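Molybdate-binding protein MolA (Haemophilus influenzae, PDB 3PSH) binds molybdate and tungstate in the periplasm and serves the MolBCA ABC transporter in low-affinity molybdate import. Local coordinates at residues Lys124-Tyr136 with Gly197-Ala209. Sequence-based numbering, arbitrary orientation.
Sequences KLNPTLTDEDKAY and GSGKYTGLMMEHA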
ATOM      1  N   LYS A 124       5.392  -4.393  14.546  1.00 17.83           N
ATOM      2  CA  LYS A 124       6.613  -3.629  14.305  1.00 15.95           C
ATOM      3  C   LYS A 124       6.399  -2.747  13.016  1.00 16.78           C
ATOM      4  O   LYS A 124       5.893  -3.235  12.042  1.00 17.82           O
ATOM      5  CB  LYS A 124       7.759  -4.602  14.110  1.00 18.41           C
ATOM      6  CG  LYS A 124       8.207  -5.220  15.455  1.00 22.62           C
ATOM      7  CD  LYS A 124       9.648  -5.614  15.444  1.00 27.70           C
ATOM      8  CE  LYS A 124      10.102  -6.150  16.827  1.00 30.00           C
ATOM      9  NZ  LYS A 124      11.293  -7.128  16.706  1.00 23.80           N
ATOM     10  N   LEU A 125       6.801  -1.477  13.020  1.00 16.49           N
ATOM     11  CA  LEU A 125       6.653  -0.648  11.779  1.00 15.04           C
ATOM     12  C   LEU A 125       7.443  -1.364  10.643  1.00 16.94           C
ATOM     13  O   LEU A 125       7.002  -1.468   9.485  1.00 19.14           O
ATOM     14  CB  LEU A 125       7.186   0.738  12.043  1.00 16.79           C
ATOM     15  CG  LEU A 125       7.437   1.655  10.839  1.00 21.42           C
ATOM     16  CD1 LEU A 125       6.143   1.998   9.947  1.00 24.92           C
ATOM     17  CD2 LEU A 125       8.164   2.883  11.550  1.00 25.12           C
ATOM     18  N   ASN A 126       8.667  -1.836  11.008  1.00 18.10           N
ATOM     19  CA  ASN A 126       9.622  -2.420  10.006  1.00 16.77           C
ATOM     20  C   ASN A 126      10.022  -3.779  10.438  1.00 16.48           C
ATOM     21  O   ASN A 126      10.923  -3.955  11.310  1.00 18.14           O
ATOM     22  CB  ASN A 126      10.922  -1.538   9.942  1.00 16.96           C
ATOM     23  CG  ASN A 126      10.645  -0.084   9.540  1.00 16.48           C
ATOM     24  OD1 ASN A 126      11.007   0.887  10.266  1.00 21.18           O
ATOM     25  ND2 ASN A 126       9.928   0.094   8.455  1.00 14.68           N
ATOM     26  N   PRO A 127       9.314  -4.796   9.932  1.00 17.09           N
ATOM     27  CA  PRO A 127       9.503  -6.220  10.395  1.00 18.27           C
ATOM     28  C   PRO A 127      10.704  -6.870   9.731  1.00 18.30           C
ATOM     29  O   PRO A 127      11.226  -6.329   8.727  1.00 18.14           O
ATOM     30  CB  PRO A 127       8.259  -6.929   9.957  1.00 18.69           C
ATOM     31  CG  PRO A 127       7.782  -6.103   8.720  1.00 16.60           C
ATOM     32  CD  PRO A 127       8.218  -4.648   8.938  1.00 16.88           C
ATOM     33  N   THR A 128      11.168  -7.948  10.334  1.00 18.68           N
ATOM     34  CA  THR A 128      12.122  -8.919   9.758  1.00 19.90           C
ATOM     35  C   THR A 128      11.266 -10.193   9.489  1.00 20.27           C
ATOM     36  O   THR A 128      10.668 -10.806  10.407  1.00 19.37           O
ATOM     37  CB  THR A 128      13.234  -9.260  10.809  1.00 21.37           C
ATOM     38  OG1 THR A 128      13.917  -8.065  11.136  1.00 23.67           O
ATOM     39  CG2 THR A 128      14.169 -10.317  10.295  1.00 20.37           C
ATOM     40  N   LEU A 129      11.244 -10.597   8.224  1.00 17.76           N
ATOM     41  CA  LEU A 129      10.358 -11.625   7.750  1.00 17.04           C
ATOM     42  C   LEU A 129      11.152 -12.676   6.997  1.00 18.40           C
ATOM     43  O   LEU A 129      11.944 -12.360   6.106  1.00 17.51           O
ATOM     44  CB  LEU A 129       9.303 -11.063   6.812  1.00 17.57           C
ATOM     45  CG  LEU A 129       8.444  -9.972   7.406  1.00 17.25           C
ATOM     46  CD1 LEU A 129       7.717  -9.321   6.206  1.00 17.81           C
ATOM     47  CD2 LEU A 129       7.445 -10.488   8.454  1.00 20.41           C
ATOM     48  N   THR A 130      10.953 -13.925   7.381  1.00 18.59           N
ATOM     49  CA  THR A 130      11.706 -14.980   6.760  1.00 19.06           C
ATOM     50  C   THR A 130      11.107 -15.394   5.393  1.00 16.82           C
ATOM     51  O   THR A 130      11.816 -16.030   4.582  1.00 18.35           O
ATOM     52  CB  THR A 130      11.845 -16.248   7.658  1.00 18.75           C
ATOM     53  OG1 THR A 130      10.558 -16.768   7.904  1.00 22.92           O
ATOM     54  CG2 THR A 130      12.588 -15.944   8.972  1.00 21.30           C
ATOM     55  N   ASP A 131       9.818 -14.983   5.093  1.00 15.91           N
ATOM     56  CA  ASP A 131       9.208 -15.262   3.836  1.00 12.48           C
ATOM     57  C   ASP A 131       8.235 -14.139   3.544  1.00 11.21           C
ATOM     58  O   ASP A 131       6.970 -14.355   3.610  1.00 13.89           O
ATOM     59  CB  ASP A 131       8.397 -16.534   3.927  1.00 10.92           C
ATOM     60  CG  ASP A 131       7.875 -17.087   2.511  1.00 15.04           C
ATOM     61  OD1 ASP A 131       7.890 -16.307   1.503  1.00 15.94           O
ATOM     62  OD2 ASP A 131       7.535 -18.253   2.343  1.00 16.34           O
ATOM     63  N   GLU A 132       8.806 -12.990   3.182  1.00 14.26           N
ATOM     64  CA  GLU A 132       7.990 -11.762   2.965  1.00 14.20           C
ATOM     65  C   GLU A 132       6.968 -11.897   1.821  1.00 13.30           C
ATOM     66  O   GLU A 132       5.817 -11.425   1.917  1.00 14.12           O
ATOM     67  CB  GLU A 132       8.933 -10.565   2.864  1.00 12.47           C
ATOM     68  CG  GLU A 132       9.803 -10.599   1.524  1.00 15.56           C
ATOM     69  CD  GLU A 132      10.493  -9.287   1.186  1.00 18.89           C
ATOM     70  OE1 GLU A 132      10.569  -8.380   2.028  1.00 23.66           O
ATOM     71  OE2 GLU A 132      10.910  -9.223  -0.043  1.00 18.35           O
ATOM     72  N   ASP A 133       7.335 -12.682   0.790  1.00 13.12           N
ATOM     73  CA  ASP A 133       6.382 -12.917  -0.249  1.00 12.40           C
ATOM     74  C   ASP A 133       5.066 -13.617   0.247  1.00 11.53           C
ATOM     75  O   ASP A 133       3.934 -13.141  -0.032  1.00 12.73           O
ATOM     76  CB  ASP A 133       7.084 -13.644  -1.455  1.00 13.35           C
ATOM     77  CG  ASP A 133       6.215 -13.658  -2.744  1.00 18.09           C
ATOM     78  OD1 ASP A 133       5.581 -12.589  -3.143  1.00 14.62           O
ATOM     79  OD2 ASP A 133       6.159 -14.682  -3.429  1.00 17.09           O
ATOM     80  N   LYS A 134       5.260 -14.663   1.047  1.00 13.95           N
ATOM     81  CA  LYS A 134       4.145 -15.404   1.584  1.00 13.91           C
ATOM     82  C   LYS A 134       3.356 -14.490   2.625  1.00 13.65           C
ATOM     83  O   LYS A 134       2.137 -14.448   2.623  1.00 15.04           O
ATOM     84  CB  LYS A 134       4.643 -16.713   2.299  1.00 15.81           C
ATOM     85  CG  LYS A 134       3.413 -17.524   2.850  1.00 17.01           C
ATOM     86  CD  LYS A 134       4.026 -18.916   3.367  1.00 24.25           C
ATOM     87  CE  LYS A 134       3.106 -19.739   4.223  1.00 29.67           C
ATOM     88  NZ  LYS A 134       1.865 -19.881   3.480  1.00 27.99           N
ATOM     89  N   ALA A 135       4.089 -13.813   3.437  1.00 13.39           N
ATOM     90  CA  ALA A 135       3.523 -13.043   4.515  1.00 14.90           C
ATOM     91  C   ALA A 135       2.658 -11.970   3.900  1.00 15.25           C
ATOM     92  O   ALA A 135       1.561 -11.706   4.416  1.00 13.56           O
ATOM     93  CB  ALA A 135       4.658 -12.418   5.366  1.00 14.08           C
ATOM     94  N   TYR A 136       3.181 -11.256   2.902  1.00 14.37           N
ATOM     95  CA  TYR A 136       2.338 -10.220   2.246  1.00 11.95           C
ATOM     96  C   TYR A 136       1.208 -10.744   1.356  1.00 12.12           C
ATOM     97  O   TYR A 136       0.070 -10.169   1.242  1.00 13.50           O
ATOM     98  CB  TYR A 136       3.190  -9.127   1.502  1.00 12.26           C
ATOM     99  CG  TYR A 136       3.957  -8.230   2.519  1.00 11.78           C
ATOM    100  CD1 TYR A 136       3.192  -7.411   3.410  1.00 12.17           C
ATOM    101  CD2 TYR A 136       5.381  -8.134   2.563  1.00 12.58           C
ATOM    102  CE1 TYR A 136       3.875  -6.551   4.324  1.00 14.50           C
ATOM    103  CE2 TYR A 136       6.029  -7.262   3.473  1.00 13.60           C
ATOM    104  CZ  TYR A 136       5.239  -6.476   4.322  1.00 17.30           C
ATOM    105  OH  TYR A 136       5.833  -5.681   5.244  1.00 16.50           O
ATOM    106  N   GLY A 197      13.643  -0.389   2.360  1.00 15.84           N
ATOM    107  CA  GLY A 197      14.548  -1.439   2.271  1.00 15.39           C
ATOM    108  C   GLY A 197      13.835  -2.805   2.446  1.00 16.43           C
ATOM    109  O   GLY A 197      12.695  -2.990   2.006  1.00 14.63           O
ATOM    110  N   SER A 198      14.434  -3.760   3.178  1.00 16.70           N
ATOM    111  CA  SER A 198      13.859  -5.088   3.377  1.00 16.07           C
ATOM    112  C   SER A 198      12.533  -5.061   4.218  1.00 14.93           C
ATOM    113  O   SER A 198      12.267  -4.053   4.937  1.00 14.53           O
ATOM    114  CB  SER A 198      14.860  -6.099   4.044  1.00 15.97           C
ATOM    115  OG  SER A 198      15.146  -5.558   5.370  1.00 20.45           O
ATOM    116  N   GLY A 199      11.774  -6.149   4.104  1.00 16.21           N
ATOM    117  CA  GLY A 199      10.518  -6.387   4.861  1.00 16.35           C
ATOM    118  C   GLY A 199       9.365  -5.573   4.353  1.00 16.72           C
ATOM    119  O   GLY A 199       8.373  -5.301   5.108  1.00 16.54           O
ATOM    120  N   LYS A 200       9.468  -5.091   3.073  1.00 14.38           N
ATOM    121  CA  LYS A 200       8.380  -4.233   2.610  1.00 12.99           C
ATOM    122  C   LYS A 200       7.844  -4.733   1.260  1.00 13.73           C
ATOM    123  O   LYS A 200       8.642  -5.223   0.429  1.00 14.03           O
ATOM    124  CB  LYS A 200       8.957  -2.812   2.431  1.00 13.32           C
ATOM    125  CG  LYS A 200       9.358  -2.128   3.734  1.00 15.87           C
ATOM    126  CD  LYS A 200       8.086  -1.704   4.558  1.00 14.44           C
ATOM    127  CE  LYS A 200       8.390  -1.702   6.027  1.00 16.44           C
ATOM    128  NZ  LYS A 200       7.043  -1.339   6.728  1.00 19.11           N
ATOM    129  N   TYR A 201       6.603  -4.400   0.939  1.00 14.15           N
ATOM    130  CA  TYR A 201       5.987  -4.769  -0.399  1.00 12.50           C
ATOM    131  C   TYR A 201       6.769  -4.167  -1.657  1.00 12.13           C
ATOM    132  O   TYR A 201       6.857  -4.785  -2.738  1.00 13.21           O
ATOM    133  CB  TYR A 201       4.485  -4.397  -0.483  1.00 13.99           C
ATOM    134  CG  TYR A 201       3.945  -4.677  -1.865  1.00 10.63           C
ATOM    135  CD1 TYR A 201       3.902  -5.994  -2.353  1.00 14.83           C
ATOM    136  CD2 TYR A 201       3.617  -3.579  -2.707  1.00 12.43           C
ATOM    137  CE1 TYR A 201       3.528  -6.227  -3.683  1.00  9.58           C
ATOM    138  CE2 TYR A 201       3.236  -3.747  -3.994  1.00 10.60           C
ATOM    139  CZ  TYR A 201       3.152  -5.077  -4.484  1.00  9.23           C
ATOM    140  OH  TYR A 201       2.835  -5.352  -5.784  1.00 15.08           O
ATOM    141  N   THR A 202       7.339  -2.975  -1.436  1.00 12.04           N
ATOM    142  CA  THR A 202       8.155  -2.289  -2.482  1.00 10.59           C
ATOM    143  C   THR A 202       9.058  -3.318  -3.224  1.00 12.20           C
ATOM    144  O   THR A 202       8.977  -3.456  -4.475  1.00 15.09           O
ATOM    145  CB  THR A 202       8.992  -1.177  -1.854  1.00 12.73           C
ATOM    146  OG1 THR A 202       8.155  -0.303  -1.020  1.00 14.91           O
ATOM    147  CG2 THR A 202       9.675  -0.353  -2.967  1.00 14.41           C
ATOM    148  N   GLY A 203       9.889  -4.055  -2.468  1.00 13.76           N
ATOM    149  CA  GLY A 203      10.910  -4.943  -3.146  1.00 13.70           C
ATOM    150  C   GLY A 203      10.186  -6.126  -3.818  1.00 13.25           C
ATOM    151  O   GLY A 203      10.708  -6.728  -4.755  1.00 10.51           O
ATOM    152  N   LEU A 204       9.002  -6.547  -3.290  1.00 11.68           N
ATOM    153  CA  LEU A 204       8.207  -7.648  -3.852  1.00 13.62           C
ATOM    154  C   LEU A 204       7.636  -7.225  -5.175  1.00 12.08           C
ATOM    155  O   LEU A 204       7.623  -7.979  -6.160  1.00 12.16           O
ATOM    156  CB  LEU A 204       7.071  -8.123  -2.925  1.00 12.12           C
ATOM    157  CG  LEU A 204       7.677  -8.988  -1.748  1.00 13.24           C
ATOM    158  CD1 LEU A 204       6.686  -9.044  -0.663  1.00 13.94           C
ATOM    159  CD2 LEU A 204       7.897 -10.383  -2.279  1.00 13.92           C
ATOM    160  N   MET A 205       7.156  -5.981  -5.234  1.00 11.30           N
ATOM    161  CA  MET A 205       6.604  -5.506  -6.545  1.00 11.75           C
ATOM    162  C   MET A 205       7.702  -5.509  -7.600  1.00 11.96           C
ATOM    163  O   MET A 205       7.466  -5.999  -8.695  1.00 14.39           O
ATOM    164  CB  MET A 205       6.025  -4.094  -6.462  1.00 14.31           C
ATOM    165  CG  MET A 205       5.430  -3.585  -7.806  1.00 17.97           C
ATOM    166  SD  MET A 205       4.779  -1.850  -7.465  1.00 19.14           S
ATOM    167  CE  MET A 205       6.281  -0.908  -7.407  1.00 30.89           C
ATOM    168  N   MET A 206       8.888  -5.093  -7.169  1.00 11.14           N
ATOM    169  CA  MET A 206      10.047  -5.084  -8.081  1.00 10.87           C
ATOM    170  C   MET A 206      10.381  -6.543  -8.460  1.00 12.63           C
ATOM    171  O   MET A 206      10.452  -6.882  -9.681  1.00 13.44           O
ATOM    172  CB  MET A 206      11.205  -4.433  -7.384  1.00 11.69           C
ATOM    173  CG  MET A 206      10.898  -2.929  -7.211  1.00 14.93           C
ATOM    174  SD  MET A 206      12.314  -2.166  -6.466  1.00 18.60           S
ATOM    175  CE  MET A 206      11.864  -0.384  -6.282  1.00 16.85           C
ATOM    176  N   GLU A 207      10.378  -7.469  -7.515  1.00 13.22           N
ATOM    177  CA  GLU A 207      10.768  -8.874  -7.889  1.00 13.31           C
ATOM    178  C   GLU A 207       9.819  -9.499  -8.882  1.00 11.83           C
ATOM    179  O   GLU A 207      10.222 -10.203  -9.858  1.00 13.09           O
ATOM    180  CB  GLU A 207      10.783  -9.740  -6.626  1.00 11.82           C
ATOM    181  CG  GLU A 207      12.002  -9.462  -5.796  1.00 11.68           C
ATOM    182  CD  GLU A 207      11.934 -10.191  -4.402  1.00 11.24           C
ATOM    183  OE1 GLU A 207      10.980 -11.009  -4.243  1.00 16.04           O
ATOM    184  OE2 GLU A 207      12.847  -9.981  -3.614  1.00 15.78           O
ATOM    185  N   HIS A 208       8.521  -9.281  -8.691  1.00 11.34           N
ATOM    186  CA  HIS A 208       7.508  -9.902  -9.543  1.00 13.48           C
ATOM    187  C   HIS A 208       7.526  -9.342 -10.980  1.00 13.02           C
ATOM    188  O   HIS A 208       7.042  -9.960 -11.890  1.00 14.33           O
ATOM    189  CB  HIS A 208       6.133  -9.734  -8.929  1.00 13.80           C
ATOM    190  CG  HIS A 208       5.904 -10.659  -7.767  1.00 16.06           C
ATOM    191  ND1 HIS A 208       5.431 -11.960  -7.904  1.00 18.78           N
ATOM    192  CD2 HIS A 208       6.051 -10.439  -6.430  1.00 14.82           C
ATOM    193  CE1 HIS A 208       5.329 -12.516  -6.691  1.00 18.72           C
ATOM    194  NE2 HIS A 208       5.726 -11.626  -5.790  1.00 14.32           N
ATOM    195  N   ALA A 209       8.084  -8.145 -11.130  1.00 11.55           N
ATOM    196  CA  ALA A 209       8.167  -7.568 -12.470  1.00 11.28           C
ATOM    197  C   ALA A 209       9.606  -7.634 -13.012  1.00 14.00           C
ATOM    198  O   ALA A 209      10.024  -6.846 -13.855  1.00 14.79           O
ATOM    199  CB  ALA A 209       7.629  -6.088 -12.440  1.00 14.42           C
TER
HETATM  200  O   HOH W   1      11.076  -3.720   7.597  1.00 18.60           O
HETATM  201  O   HOH W   2      13.591  -6.685   7.334  1.00 22.10           O
HETATM  202  O   HOH W   3      12.195 -11.126  -1.290  1.00 15.87           O
HETATM  203  O   HOH W   4      11.183  -6.037   0.984  1.00 19.11           O
HETATM  204  O   HOH W   5      12.768  -9.030   3.477  1.00 26.85           O
HETATM  205  O   HOH W   6       4.944  -3.282   5.734  1.00 16.90           O
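Tyr136 OH donates a hydrogen bond to Gly199 O at 2.6 Å, the carbonyl lying at the ring edge near its plane. It is one of four direct hydrogen bonds that join 124-136 to 197-209. Lys200 NZ reaches Leu125 O at 2.8 Å. Its chain bends about CB-CG (chi2 -72°), which turns the amine back to the 124-136 loop although CB points away from it. His208 NE2 donates to Asp133 OD1 at 2.8 Å; OD1 lies in the imidazole plane, while NE2 approaches from above the carboxylate plane. Asp133 holds CG anti to its backbone N (chi1 -167°), which carries the carboxylate across to His208. Gly199 N to Glu132 OE1 is weak, at 3.3 Å.

Waters reinforce the seam. One donates to both Glu132 OE2 and Glu207 OE2, which stand 4.1 Å apart, and probably eases the repulsion between them. Another links Tyr136 OH to Lys200 NZ. Two more bridge Pro127 O to Ser198, one through its backbone O and one through OG.

The apolar part centres on Leu204. Its CD1 lies 3.6 Å from Tyr136 CD2, obliquely to the ring, while CD2 rests on Asp133 CB.

The short helical segments 132-136 and 201-208 cross at -107°. Lys200 lies beside the molybdate-binding residues Tyr196 and Gly279, so this contact borders the ligand cleft of a periplasmic binding protein of the Fe/B12 type.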